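Local coordinates for sensor protein (Geobacter sulfurreducens, PDB 3H7M), which probably senses a solute outside the cytoplasm, being the periplasmic-binding-protein-like sensor domain of a membrane histidine kinase thought to pass ATP phosphate to a histidine, at residues G31-Y36 with V52-G57; G35-L40 with V73-S78; E39-I44 with Y193-R198; E61-L66 with R85-T90; L151-L154 with G158-Y161. One frame throughout, in Å; residues are numbered along the deposited sequence.

Interaction 1. Residues G31-Y36 with V52-G57; sequences GKPAGY and VEFRLG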
# COMPACT_ATOMS: atom_id res chain seq x y z
N GLY A 31 -0.74 2.88 -19.54
CA GLY A 31 -0.27 4.12 -18.95
C GLY A 31 -1.29 4.83 -18.06
O GLY A 31 -1.09 5.98 -17.66
N LYS A 32 -2.38 4.13 -17.74
CA LYS A 32 -3.46 4.69 -16.93
C LYS A 32 -3.44 4.36 -15.43
O LYS A 32 -3.08 3.24 -15.03
CB LYS A 32 -4.80 4.23 -17.48
CG LYS A 32 -4.86 4.06 -18.97
CD LYS A 32 -6.10 3.26 -19.36
CE LYS A 32 -6.27 3.16 -20.87
NZ LYS A 32 -7.46 2.34 -21.24
N PRO A 33 -3.85 5.32 -14.58
CA PRO A 33 -3.91 5.13 -13.13
C PRO A 33 -4.96 4.04 -12.97
O PRO A 33 -6.02 4.12 -13.59
CB PRO A 33 -4.40 6.48 -12.63
CG PRO A 33 -4.00 7.44 -13.70
CD PRO A 33 -4.32 6.67 -14.94
N ALA A 34 -4.69 3.03 -12.15
CA ALA A 34 -5.64 1.94 -11.98
C ALA A 34 -5.58 1.32 -10.59
O ALA A 34 -4.65 1.54 -9.82
CB ALA A 34 -5.35 0.84 -13.04
N GLY A 35 -6.60 0.52 -10.29
CA GLY A 35 -6.63 -0.15 -9.01
C GLY A 35 -7.74 0.23 -8.08
O GLY A 35 -8.48 1.20 -8.32
N TYR A 36 -7.86 -0.57 -7.01
CA TYR A 36 -8.85 -0.39 -5.96
C TYR A 36 -8.85 1.08 -5.46
O TYR A 36 -9.89 1.71 -5.43
CB TYR A 36 -8.51 -1.35 -4.81
CG TYR A 36 -9.31 -1.18 -3.53
CD1 TYR A 36 -8.71 -0.68 -2.37
CD2 TYR A 36 -10.66 -1.57 -3.47
CE1 TYR A 36 -9.45 -0.58 -1.15
CE2 TYR A 36 -11.39 -1.47 -2.28
CZ TYR A 36 -10.78 -0.98 -1.12
OH TYR A 36 -11.49 -0.95 0.08
N VAL A 52 -10.26 15.53 -9.60
CA VAL A 52 -8.97 14.99 -9.17
C VAL A 52 -8.01 14.69 -10.31
O VAL A 52 -8.43 14.35 -11.42
CB VAL A 52 -9.18 13.67 -8.39
CG1 VAL A 52 -10.02 13.91 -7.16
CG2 VAL A 52 -9.87 12.64 -9.28
N GLU A 53 -6.72 14.81 -10.03
CA GLU A 53 -5.68 14.51 -11.00
C GLU A 53 -4.84 13.46 -10.29
O GLU A 53 -4.45 13.67 -9.15
CB GLU A 53 -4.81 15.73 -11.28
CG GLU A 53 -3.72 15.47 -12.30
CD GLU A 53 -2.66 16.57 -12.35
OE1 GLU A 53 -3.03 17.77 -12.37
OE2 GLU A 53 -1.46 16.23 -12.37
N PHE A 54 -4.57 12.34 -10.95
CA PHE A 54 -3.76 11.30 -10.31
C PHE A 54 -2.31 11.49 -10.70
O PHE A 54 -1.99 11.73 -11.86
CB PHE A 54 -4.21 9.90 -10.74
CG PHE A 54 -5.53 9.47 -10.13
CD1 PHE A 54 -5.59 9.00 -8.81
CD2 PHE A 54 -6.71 9.50 -10.88
CE1 PHE A 54 -6.80 8.56 -8.25
CE2 PHE A 54 -7.92 9.07 -10.34
CZ PHE A 54 -7.97 8.59 -9.02
N ARG A 55 -1.43 11.42 -9.71
CA ARG A 55 0.00 11.53 -9.94
C ARG A 55 0.65 10.37 -9.18
O ARG A 55 1.09 10.53 -8.03
CB ARG A 55 0.55 12.87 -9.45
CG ARG A 55 0.25 14.03 -10.38
CD ARG A 55 0.82 15.32 -9.81
NE ARG A 55 0.38 16.51 -10.54
CZ ARG A 55 0.61 17.76 -10.14
NH1 ARG A 55 1.28 17.99 -9.01
NH2 ARG A 55 0.16 18.78 -10.86
N LEU A 56 0.68 9.21 -9.81
CA LEU A 56 1.27 8.04 -9.16
C LEU A 56 2.76 8.05 -9.43
O LEU A 56 3.19 8.37 -10.54
CB LEU A 56 0.65 6.76 -9.71
CG LEU A 56 -0.87 6.62 -9.55
CD1 LEU A 56 -1.32 5.29 -10.13
CD2 LEU A 56 -1.23 6.73 -8.08
N GLY A 57 3.55 7.73 -8.42
CA GLY A 57 4.98 7.73 -8.64
C GLY A 57 5.73 6.76 -7.76
O GLY A 57 5.16 5.82 -7.21
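P33 meets F54 and L56 from one side of strand 52-57, and the three form a small apolar patch near the surface. The pyrrolidine ring and the phenylalanine side chain are skewed against each other rather than stacked. P33 CG lies 3.9 Å from F54 CB, so the tip of the proline rests on the root of the aromatic side chain. P33 CB also comes within 4.1 Å of F54 CG, where the aromatic ring begins. F54 CG sits beside its own backbone N and anti to the carbonyl carbon (chi1 -72°). The ring then runs on past the proline to helix 36-48, where it packs on V38, T41 and R42. L56 touches the proline with one branch: its CD1 is 4.0 Å from P33 CA. No hydrogen bond joins the two segments. Strand 52-57 is the outermost strand on its side of the mixed sheet and runs parallel to strand 13-18. Strand 13-18, helix 36-48 and strand 52-57 form a beta-alpha-beta crossover. P33 belongs to an outer strand of the small antiparallel sheet inserted in that connection, so the two sheets meet here by apolar contact. F54 and L56 are two residues apart and point the same way. E53 and R55 do not meet P33, and they pair with each other instead. R55 NE gives a hydrogen bond of 2.6 Å to E53 OE2, as part of a salt bridge. E53 OE2 lies at the edge of the guanidinium, in its plane. The arginine, however, reaches the carboxylate from above its plane.

Interaction 2. Residues G35-L40 with V73-S78; sequences GYNVEL and VLQGIS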
# COMPACT_ATOMS: atom_id res chain seq x y z
N GLY A 35 -6.60 0.52 -10.29
CA GLY A 35 -6.63 -0.15 -9.01
C GLY A 35 -7.74 0.23 -8.08
O GLY A 35 -8.48 1.20 -8.32
N TYR A 36 -7.86 -0.57 -7.01
CA TYR A 36 -8.85 -0.39 -5.96
C TYR A 36 -8.85 1.08 -5.46
O TYR A 36 -9.89 1.71 -5.43
CB TYR A 36 -8.51 -1.35 -4.81
CG TYR A 36 -9.31 -1.18 -3.53
CD1 TYR A 36 -8.71 -0.68 -2.37
CD2 TYR A 36 -10.66 -1.57 -3.47
CE1 TYR A 36 -9.45 -0.58 -1.15
CE2 TYR A 36 -11.39 -1.47 -2.28
CZ TYR A 36 -10.78 -0.98 -1.12
OH TYR A 36 -11.49 -0.95 0.08
N ASN A 37 -7.69 1.60 -5.08
CA ASN A 37 -7.58 2.96 -4.58
C ASN A 37 -8.14 3.96 -5.57
O ASN A 37 -8.94 4.84 -5.21
CB ASN A 37 -6.11 3.32 -4.27
CG ASN A 37 -5.49 2.45 -3.14
OD1 ASN A 37 -6.14 1.60 -2.54
ND2 ASN A 37 -4.22 2.67 -2.87
N VAL A 38 -7.73 3.81 -6.82
CA VAL A 38 -8.14 4.69 -7.91
C VAL A 38 -9.66 4.70 -8.09
O VAL A 38 -10.30 5.75 -8.16
CB VAL A 38 -7.42 4.23 -9.21
CG1 VAL A 38 -7.95 4.93 -10.44
CG2 VAL A 38 -5.93 4.53 -9.07
N GLU A 39 -10.23 3.53 -8.15
CA GLU A 39 -11.65 3.40 -8.30
C GLU A 39 -12.36 4.05 -7.10
O GLU A 39 -13.38 4.73 -7.23
CB GLU A 39 -11.98 1.92 -8.38
CG GLU A 39 -13.13 1.60 -9.27
CD GLU A 39 -13.05 0.19 -9.80
OE1 GLU A 39 -11.95 -0.17 -10.30
OE2 GLU A 39 -14.08 -0.53 -9.73
N LEU A 40 -11.80 3.82 -5.91
CA LEU A 40 -12.35 4.37 -4.69
C LEU A 40 -12.29 5.91 -4.75
O LEU A 40 -13.28 6.60 -4.51
CB LEU A 40 -11.54 3.85 -3.51
CG LEU A 40 -12.35 3.35 -2.31
CD1 LEU A 40 -13.50 2.47 -2.78
CD2 LEU A 40 -11.43 2.58 -1.38
N VAL A 73 -3.11 14.79 -1.51
CA VAL A 73 -3.54 13.64 -0.72
C VAL A 73 -2.97 12.32 -1.24
O VAL A 73 -2.64 12.18 -2.43
CB VAL A 73 -5.07 13.55 -0.74
CG1 VAL A 73 -5.57 13.57 -2.17
CG2 VAL A 73 -5.54 12.29 -0.05
N LEU A 74 -2.86 11.35 -0.34
CA LEU A 74 -2.37 10.04 -0.69
C LEU A 74 -3.56 9.14 -0.47
O LEU A 74 -4.14 9.13 0.63
CB LEU A 74 -1.20 9.62 0.20
CG LEU A 74 0.04 10.52 0.11
CD1 LEU A 74 1.15 9.85 0.88
CD2 LEU A 74 0.47 10.75 -1.33
N GLN A 75 -3.94 8.40 -1.51
CA GLN A 75 -5.11 7.52 -1.45
C GLN A 75 -4.90 6.21 -0.73
O GLN A 75 -5.86 5.57 -0.32
CB GLN A 75 -5.65 7.22 -2.86
CG GLN A 75 -4.58 7.11 -3.95
CD GLN A 75 -5.10 6.54 -5.27
OE1 GLN A 75 -6.25 6.78 -5.67
NE2 GLN A 75 -4.25 5.79 -5.95
N GLY A 76 -3.65 5.80 -0.58
CA GLY A 76 -3.40 4.53 0.07
C GLY A 76 -2.15 4.46 0.91
O GLY A 76 -1.06 4.17 0.42
N ILE A 77 -2.30 4.73 2.20
CA ILE A 77 -1.16 4.69 3.07
C ILE A 77 -1.53 4.08 4.41
O ILE A 77 -2.62 4.32 4.95
CB ILE A 77 -0.59 6.09 3.27
CG1 ILE A 77 0.58 6.03 4.25
CG2 ILE A 77 -1.67 7.02 3.77
CD1 ILE A 77 1.32 7.34 4.39
N SER A 78 -0.62 3.26 4.91
CA SER A 78 -0.80 2.58 6.18
C SER A 78 -0.57 3.52 7.36
O SER A 78 0.33 4.35 7.33
CB SER A 78 0.15 1.39 6.27
OG SER A 78 -0.29 0.30 5.47
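N37 ND2 is gripped by E25 OE1 and by Y193 OH, and it also lies 3.6 Å from G76 CA. E25 OE1 accepts a second bond, from Q75 NE2, and so ties the two amides together. N37 CG lies beside its backbone N (chi1 -63°), which carries the amide out from the first turn of helix 36-48 to the chain corner at Q75 and G76. The corner leaves little room. A CB on G76 would fall 2.2 Å from N37 ND2. Q75 runs extended beyond CG (chi2 168°), and its amide comes in beside the helix. There N37 CB is 3.5 Å from Q75 CD. The V38 side chain slants across that of Q75, with V38 CG2 3.8 Å from Q75 NE2. Q75 OE1 and N37 O are 3.3 Å apart. Both are acceptors, so they do not bond to each other, but both lie within hydrogen-bonding range of T41 OG1, whose single proton they must share or take in turn. The helix begins just before this point, with G35 as N-cap and a 2.9 Å bond from E39 N to G35 O. The backbone Q75 O is bonded to H93 NE2. The first helix of this lobe is thus joined to the third strand of its sheet by polar groups held through third parties. With two amide N-H groups on E25 OE1, the carboxylate would probably stay charged, and the rotation of both amides is likely to be fixed.

Interaction 3. Residues E39-I44 with Y193-R198; sequences ELTRAI and YGYAVR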
# COMPACT_ATOMS: atom_id res chain seq x y z
N GLU A 39 -10.23 3.53 -8.15
CA GLU A 39 -11.65 3.40 -8.30
C GLU A 39 -12.36 4.05 -7.10
O GLU A 39 -13.38 4.73 -7.23
CB GLU A 39 -11.98 1.92 -8.38
CG GLU A 39 -13.13 1.60 -9.27
CD GLU A 39 -13.05 0.19 -9.80
OE1 GLU A 39 -11.95 -0.17 -10.30
OE2 GLU A 39 -14.08 -0.53 -9.73
N LEU A 40 -11.80 3.82 -5.91
CA LEU A 40 -12.35 4.37 -4.69
C LEU A 40 -12.29 5.91 -4.75
O LEU A 40 -13.28 6.60 -4.51
CB LEU A 40 -11.54 3.85 -3.51
CG LEU A 40 -12.35 3.35 -2.31
CD1 LEU A 40 -13.50 2.47 -2.78
CD2 LEU A 40 -11.43 2.58 -1.38
N THR A 41 -11.12 6.43 -5.07
CA THR A 41 -10.94 7.85 -5.19
C THR A 41 -11.86 8.45 -6.25
O THR A 41 -12.45 9.49 -6.03
CB THR A 41 -9.52 8.17 -5.54
OG1 THR A 41 -8.69 7.83 -4.43
CG2 THR A 41 -9.37 9.68 -5.87
N ARG A 42 -11.98 7.81 -7.41
CA ARG A 42 -12.84 8.36 -8.43
C ARG A 42 -14.26 8.36 -7.93
O ARG A 42 -15.01 9.31 -8.18
CB ARG A 42 -12.78 7.57 -9.74
CG ARG A 42 -11.49 7.77 -10.53
CD ARG A 42 -11.66 7.38 -11.99
NE ARG A 42 -10.44 7.58 -12.77
CZ ARG A 42 -9.68 6.59 -13.23
NH1 ARG A 42 -10.02 5.32 -13.01
NH2 ARG A 42 -8.57 6.86 -13.91
N ALA A 43 -14.65 7.30 -7.22
CA ALA A 43 -16.02 7.24 -6.75
C ALA A 43 -16.27 8.35 -5.74
O ALA A 43 -17.32 8.98 -5.75
CB ALA A 43 -16.34 5.88 -6.15
N ILE A 44 -15.30 8.59 -4.86
CA ILE A 44 -15.43 9.63 -3.84
C ILE A 44 -15.52 11.00 -4.52
O ILE A 44 -16.35 11.84 -4.15
CB ILE A 44 -14.22 9.59 -2.88
CG1 ILE A 44 -14.39 8.45 -1.87
CG2 ILE A 44 -14.04 10.93 -2.19
CD1 ILE A 44 -13.22 8.33 -0.89
N TYR A 193 -5.12 0.89 6.29
CA TYR A 193 -4.71 1.59 5.05
C TYR A 193 -5.80 2.53 4.49
O TYR A 193 -6.97 2.12 4.32
CB TYR A 193 -4.36 0.48 4.03
CG TYR A 193 -3.72 0.88 2.73
CD1 TYR A 193 -2.34 1.03 2.62
CD2 TYR A 193 -4.51 0.99 1.58
CE1 TYR A 193 -1.74 1.27 1.37
CE2 TYR A 193 -3.92 1.21 0.31
CZ TYR A 193 -2.55 1.35 0.22
OH TYR A 193 -2.00 1.62 -1.02
N GLY A 194 -5.44 3.77 4.19
CA GLY A 194 -6.46 4.68 3.70
C GLY A 194 -5.93 6.00 3.20
O GLY A 194 -4.74 6.13 2.90
N TYR A 195 -6.80 7.00 3.10
CA TYR A 195 -6.30 8.29 2.63
C TYR A 195 -5.57 9.03 3.73
O TYR A 195 -5.72 8.70 4.92
CB TYR A 195 -7.43 9.18 2.11
CG TYR A 195 -8.20 8.60 0.95
CD1 TYR A 195 -9.21 7.67 1.16
CD2 TYR A 195 -7.89 8.96 -0.36
CE1 TYR A 195 -9.89 7.11 0.10
CE2 TYR A 195 -8.57 8.42 -1.43
CZ TYR A 195 -9.57 7.49 -1.20
OH TYR A 195 -10.23 6.92 -2.26
N ALA A 196 -4.79 10.02 3.32
CA ALA A 196 -4.04 10.86 4.23
C ALA A 196 -3.74 12.19 3.52
O ALA A 196 -3.52 12.22 2.30
CB ALA A 196 -2.77 10.17 4.62
N VAL A 197 -3.76 13.28 4.29
CA VAL A 197 -3.49 14.63 3.80
C VAL A 197 -2.55 15.35 4.76
O VAL A 197 -2.33 14.87 5.87
CB VAL A 197 -4.79 15.46 3.71
CG1 VAL A 197 -5.55 15.11 2.45
CG2 VAL A 197 -5.65 15.19 4.94
N ARG A 198 -2.00 16.49 4.33
CA ARG A 198 -1.07 17.27 5.17
C ARG A 198 -1.63 17.58 6.55
O ARG A 198 -2.80 17.89 6.69
CB ARG A 198 -0.71 18.59 4.48
CG ARG A 198 0.32 18.48 3.37
CD ARG A 198 0.69 19.84 2.80
NE ARG A 198 -0.43 20.47 2.10
CZ ARG A 198 -0.96 20.01 0.97
NH1 ARG A 198 -0.47 18.92 0.40
NH2 ARG A 198 -1.99 20.64 0.41
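This is a buried helix-on-sheet contact, in which one tyrosine spans the gap between helix 36-48 and strand 181-198. The axes of the two short segments are 11.0 Å apart at closest approach and cross at -55°. That distance is too long for backbone contact, and Y195 fills it. Its hydroxyl donates a hydrogen bond of 2.8 Å from Y195 OH to T41 OG1. The threonine oxygen stands at the edge of the phenol ring, in its plane. T41 OG1 reaches this place because it lies beside the backbone N (chi1 -68°) and not where the CG2 methyl points. T41 N is also 3.0 Å from Y195 OH, but the angle is too poor for a bond. The I44 and Y195 side chains point at each other from opposite directions, with I44 CD1 3.7 Å from Y195 CE1 and oblique to the ring. L40 CB is 3.6 Å from Y195 OH. The hydroxyl thus touches three helix residues. Elsewhere the ring stacks on F208 and meets H93 at a steep angle. A phenylalanine in place of Y195 would probably leave T41 OG1 without its donor and open a small gap beside L40 and I44. I44 also packs on L215 of helix 202-218. Strands 52-57, 13-18, 73-78, 181-198 and 87-103 lie side by side, with the late strand 181-198 between the third and fourth, which is the 2-1-3-n-4 order of type II periplasmic binding proteins.

Interaction 4. Residues E61-L66 with R85-T90; sequences EMFSAL and RQIDFT. With NA (sodium ion), chain B.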
# COMPACT_ATOMS: atom_id res chain seq x y z
N GLU A 61 8.99 8.82 -2.40
CA GLU A 61 8.89 10.27 -2.44
C GLU A 61 7.48 10.81 -2.28
O GLU A 61 7.27 12.02 -2.27
CB GLU A 61 9.48 10.77 -3.75
CG GLU A 61 8.89 10.09 -4.95
CD GLU A 61 9.10 10.89 -6.22
OE1 GLU A 61 8.63 10.44 -7.29
OE2 GLU A 61 9.74 11.96 -6.14
N MET A 62 6.51 9.91 -2.16
CA MET A 62 5.14 10.36 -2.03
C MET A 62 4.85 10.96 -0.66
O MET A 62 4.00 11.84 -0.53
CB MET A 62 4.18 9.21 -2.36
CG MET A 62 4.27 8.78 -3.83
SD MET A 62 4.42 10.18 -5.01
CE MET A 62 3.10 9.85 -6.15
N PHE A 63 5.55 10.49 0.36
CA PHE A 63 5.33 11.03 1.69
C PHE A 63 5.82 12.47 1.64
O PHE A 63 5.16 13.40 2.10
CB PHE A 63 6.14 10.26 2.72
CG PHE A 63 5.70 10.51 4.13
CD1 PHE A 63 4.45 10.07 4.57
CD2 PHE A 63 6.52 11.20 5.02
CE1 PHE A 63 4.03 10.31 5.88
CE2 PHE A 63 6.11 11.44 6.34
CZ PHE A 63 4.86 11.00 6.77
N SER A 64 7.00 12.64 1.05
CA SER A 64 7.58 13.96 0.93
C SER A 64 6.63 14.87 0.18
O SER A 64 6.20 15.90 0.71
CB SER A 64 8.92 13.88 0.19
OG SER A 64 9.56 15.15 0.17
N ALA A 65 6.28 14.48 -1.04
CA ALA A 65 5.39 15.25 -1.90
C ALA A 65 4.06 15.66 -1.24
O ALA A 65 3.44 16.63 -1.66
CB ALA A 65 5.13 14.50 -3.19
N LEU A 66 3.61 14.91 -0.24
CA LEU A 66 2.38 15.27 0.45
C LEU A 66 2.72 16.53 1.25
O LEU A 66 2.12 17.59 1.06
CB LEU A 66 1.91 14.17 1.40
CG LEU A 66 0.40 13.99 1.64
CD1 LEU A 66 0.18 13.42 3.03
CD2 LEU A 66 -0.36 15.30 1.52
N ARG A 85 2.13 11.60 13.30
CA ARG A 85 2.79 12.81 13.79
C ARG A 85 3.13 13.84 12.71
O ARG A 85 3.67 14.90 13.03
CB ARG A 85 4.09 12.44 14.52
CG ARG A 85 3.92 12.20 16.01
CD ARG A 85 5.26 12.27 16.73
NE ARG A 85 5.96 10.99 16.77
CZ ARG A 85 5.52 9.92 17.43
NH1 ARG A 85 4.38 9.99 18.12
NH2 ARG A 85 6.22 8.80 17.42
N GLN A 86 2.82 13.54 11.45
CA GLN A 86 3.15 14.48 10.39
C GLN A 86 2.08 14.65 9.32
O GLN A 86 2.17 15.55 8.48
CB GLN A 86 4.45 14.08 9.72
CG GLN A 86 5.58 13.81 10.67
CD GLN A 86 6.90 13.84 9.97
OE1 GLN A 86 7.12 13.10 9.01
NE2 GLN A 86 7.81 14.70 10.43
N ILE A 87 1.09 13.77 9.33
CA ILE A 87 -0.00 13.84 8.36
C ILE A 87 -1.25 13.33 9.04
O ILE A 87 -1.17 12.63 10.06
CB ILE A 87 0.29 12.97 7.12
CG1 ILE A 87 0.35 11.49 7.51
CG2 ILE A 87 1.60 13.41 6.47
CD1 ILE A 87 0.59 10.55 6.33
N ASP A 88 -2.41 13.67 8.50
CA ASP A 88 -3.63 13.21 9.13
C ASP A 88 -4.25 12.13 8.28
O ASP A 88 -4.30 12.25 7.06
CB ASP A 88 -4.59 14.39 9.33
CG ASP A 88 -3.94 15.56 10.07
OD1 ASP A 88 -3.01 15.32 10.86
OD2 ASP A 88 -4.37 16.72 9.87
N PHE A 89 -4.69 11.07 8.93
CA PHE A 89 -5.30 9.94 8.25
C PHE A 89 -6.78 9.97 8.43
O PHE A 89 -7.29 10.36 9.49
CB PHE A 89 -4.80 8.62 8.83
CG PHE A 89 -3.35 8.36 8.60
CD1 PHE A 89 -2.39 9.17 9.19
CD2 PHE A 89 -2.94 7.29 7.79
CE1 PHE A 89 -1.03 8.92 8.98
CE2 PHE A 89 -1.58 7.04 7.59
CZ PHE A 89 -0.62 7.86 8.18
N THR A 90 -7.49 9.53 7.39
CA THR A 90 -8.93 9.45 7.46
C THR A 90 -9.11 8.04 8.00
O THR A 90 -8.13 7.34 8.22
CB THR A 90 -9.54 9.47 6.07
OG1 THR A 90 -9.00 8.37 5.31
CG2 THR A 90 -9.23 10.78 5.37
NA NA B . -2.34 13.54 12.72
O HOH W 1 -1.27 15.02 15.08
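The F63 ring meets Q86 at its edge: Q86 OE1 lies in the ring plane, 3.3 Å from F63 CE2. The ring and the amide are only 22° from parallel, although the two side chains cross at about a right angle. A ring edge is slightly positive and suits an oxygen there. The same Q86 OE1 is hydrogen-bonded to K67 NZ. I87 reaches the ring obliquely, with its CD1 3.5 Å from F63 CE1. I87 CG1 takes the crowded position between backbone N and carbonyl carbon (chi1 65°). This leaves CG2 to turn to L66, where L66 CD1 is 3.7 Å from I87 CG2. The contact sets the short helix 62-67 against the start of strand 87-103, which lies beside strand 181-198; these two long strands run between the two lobes of the binding-protein-like fold. I87 faces the helix and also packs on I77. The next residue, D88, points the other way, to a sodium ion. D88 OD1 binds the metal at 2.7 Å, and a water oxygen lies 3.0 Å from the sodium ion. A84 O and Q199 OE1 are the other protein ligands. The second carboxylate oxygen, D88 OD2, is held by G200 N.

Interaction 5. Residues L151-L154 with G158-Y161; sequences LRLL and GCDY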
# COMPACT_ATOMS: atom_id res chain seq x y z
N LEU A 151 10.14 -9.55 -4.29
CA LEU A 151 9.75 -10.89 -4.68
C LEU A 151 10.58 -11.45 -5.85
O LEU A 151 10.80 -12.65 -5.94
CB LEU A 151 8.25 -10.90 -4.98
CG LEU A 151 7.41 -10.60 -3.73
CD1 LEU A 151 5.94 -10.49 -4.08
CD2 LEU A 151 7.60 -11.70 -2.68
N ARG A 152 11.07 -10.58 -6.72
CA ARG A 152 11.88 -11.04 -7.82
C ARG A 152 13.20 -11.57 -7.30
O ARG A 152 13.68 -12.59 -7.76
CB ARG A 152 12.14 -9.89 -8.80
CG ARG A 152 10.93 -9.57 -9.63
CD ARG A 152 11.02 -8.24 -10.32
NE ARG A 152 9.73 -7.90 -10.93
CZ ARG A 152 9.24 -6.67 -11.04
NH1 ARG A 152 9.92 -5.64 -10.57
NH2 ARG A 152 8.07 -6.47 -11.63
N LEU A 153 13.79 -10.86 -6.34
CA LEU A 153 15.07 -11.26 -5.77
C LEU A 153 14.90 -12.59 -5.09
O LEU A 153 15.74 -13.48 -5.21
CB LEU A 153 15.56 -10.23 -4.76
CG LEU A 153 16.93 -10.58 -4.17
CD1 LEU A 153 18.00 -10.36 -5.22
CD2 LEU A 153 17.22 -9.71 -2.95
N LEU A 154 13.82 -12.75 -4.35
CA LEU A 154 13.59 -14.01 -3.71
C LEU A 154 13.48 -15.12 -4.77
O LEU A 154 14.07 -16.20 -4.64
CB LEU A 154 12.29 -13.94 -2.94
CG LEU A 154 11.88 -15.20 -2.20
CD1 LEU A 154 12.85 -15.46 -1.02
CD2 LEU A 154 10.45 -15.00 -1.68
N GLY A 158 18.16 -14.69 -4.87
CA GLY A 158 19.00 -13.58 -4.46
C GLY A 158 18.90 -13.16 -2.99
O GLY A 158 19.59 -12.23 -2.58
N CYS A 159 18.05 -13.83 -2.21
CA CYS A 159 17.89 -13.56 -0.78
C CYS A 159 17.17 -14.78 -0.23
O CYS A 159 16.82 -15.67 -1.01
CB CYS A 159 17.08 -12.27 -0.55
SG CYS A 159 15.42 -12.16 -1.29
N ASP A 160 16.96 -14.86 1.08
CA ASP A 160 16.33 -16.05 1.64
C ASP A 160 14.84 -16.00 1.84
O ASP A 160 14.16 -17.03 1.75
CB ASP A 160 16.97 -16.46 2.98
CG ASP A 160 18.47 -16.68 2.87
OD1 ASP A 160 18.90 -17.40 1.93
OD2 ASP A 160 19.21 -16.15 3.72
N TYR A 161 14.33 -14.83 2.16
CA TYR A 161 12.90 -14.66 2.39
C TYR A 161 12.58 -13.26 2.00
O TYR A 161 13.49 -12.44 1.77
CB TYR A 161 12.54 -14.82 3.86
CG TYR A 161 12.72 -16.22 4.37
CD1 TYR A 161 11.71 -17.16 4.20
CD2 TYR A 161 13.91 -16.62 4.97
CE1 TYR A 161 11.88 -18.48 4.62
CE2 TYR A 161 14.10 -17.94 5.39
CZ TYR A 161 13.08 -18.86 5.21
OH TYR A 161 13.25 -20.16 5.64
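L153 and G158 make the tight part of this contact. G158 N donates to L153 O over 2.7 Å, with 150° at the hydrogen. L153 CD1 lies 3.5 Å from G158 CA, and a CB on G158 would fall 2.1 Å from that methyl. L153 CG stands anti to the backbone N (chi1 -178°), which folds the side chain back over the turn. The other methyl, L153 CD2, touches C159 SG at 3.5 Å. Were L153 an alanine, G158 and C159 would probably lose the cover of both methyls and the thiol would be freer to turn. The bond spans six residues at the end of helix 147-155, consistent with the 6-to-1 bond of a Schellman motif. The chain then enters strand 161-165. In the second lobe, strand 141-144, the helix and strand 161-165 form a beta-alpha-beta crossover, with strand 120-123 between the two strands. L154 is on the inner side. Its CD1 is 3.4 Å from D160 O, and the side chain also packs on F101 and L181. The looser side is toward solvent. L153 is only partly covered there, and the D160 side chain points away from the helix, with OD2 bonded to K119 N.

Interactions 1, 2 and 3 gather round helix 36-48. The centres of interactions 1 and 2 are about 9 Å apart, and F54 CE1 of the first lies 3.2 Å from Q75 OE1 of the second. Interactions 2 and 3 are about 5 Å apart between centres. Their strands are neighbours, with a probable hydrogen bond of 2.9 Å from L74 N to A196 O. Strand 181-198 then leads to interaction 4, where D88 N probably bonds to V197 O, also at 2.9 Å. Interaction 4 carries the sodium ion, about 13 Å from the Y195 side chain. Interaction 5 lies apart in the other lobe, its centre about 27 to 32 Å from the centres of the other four.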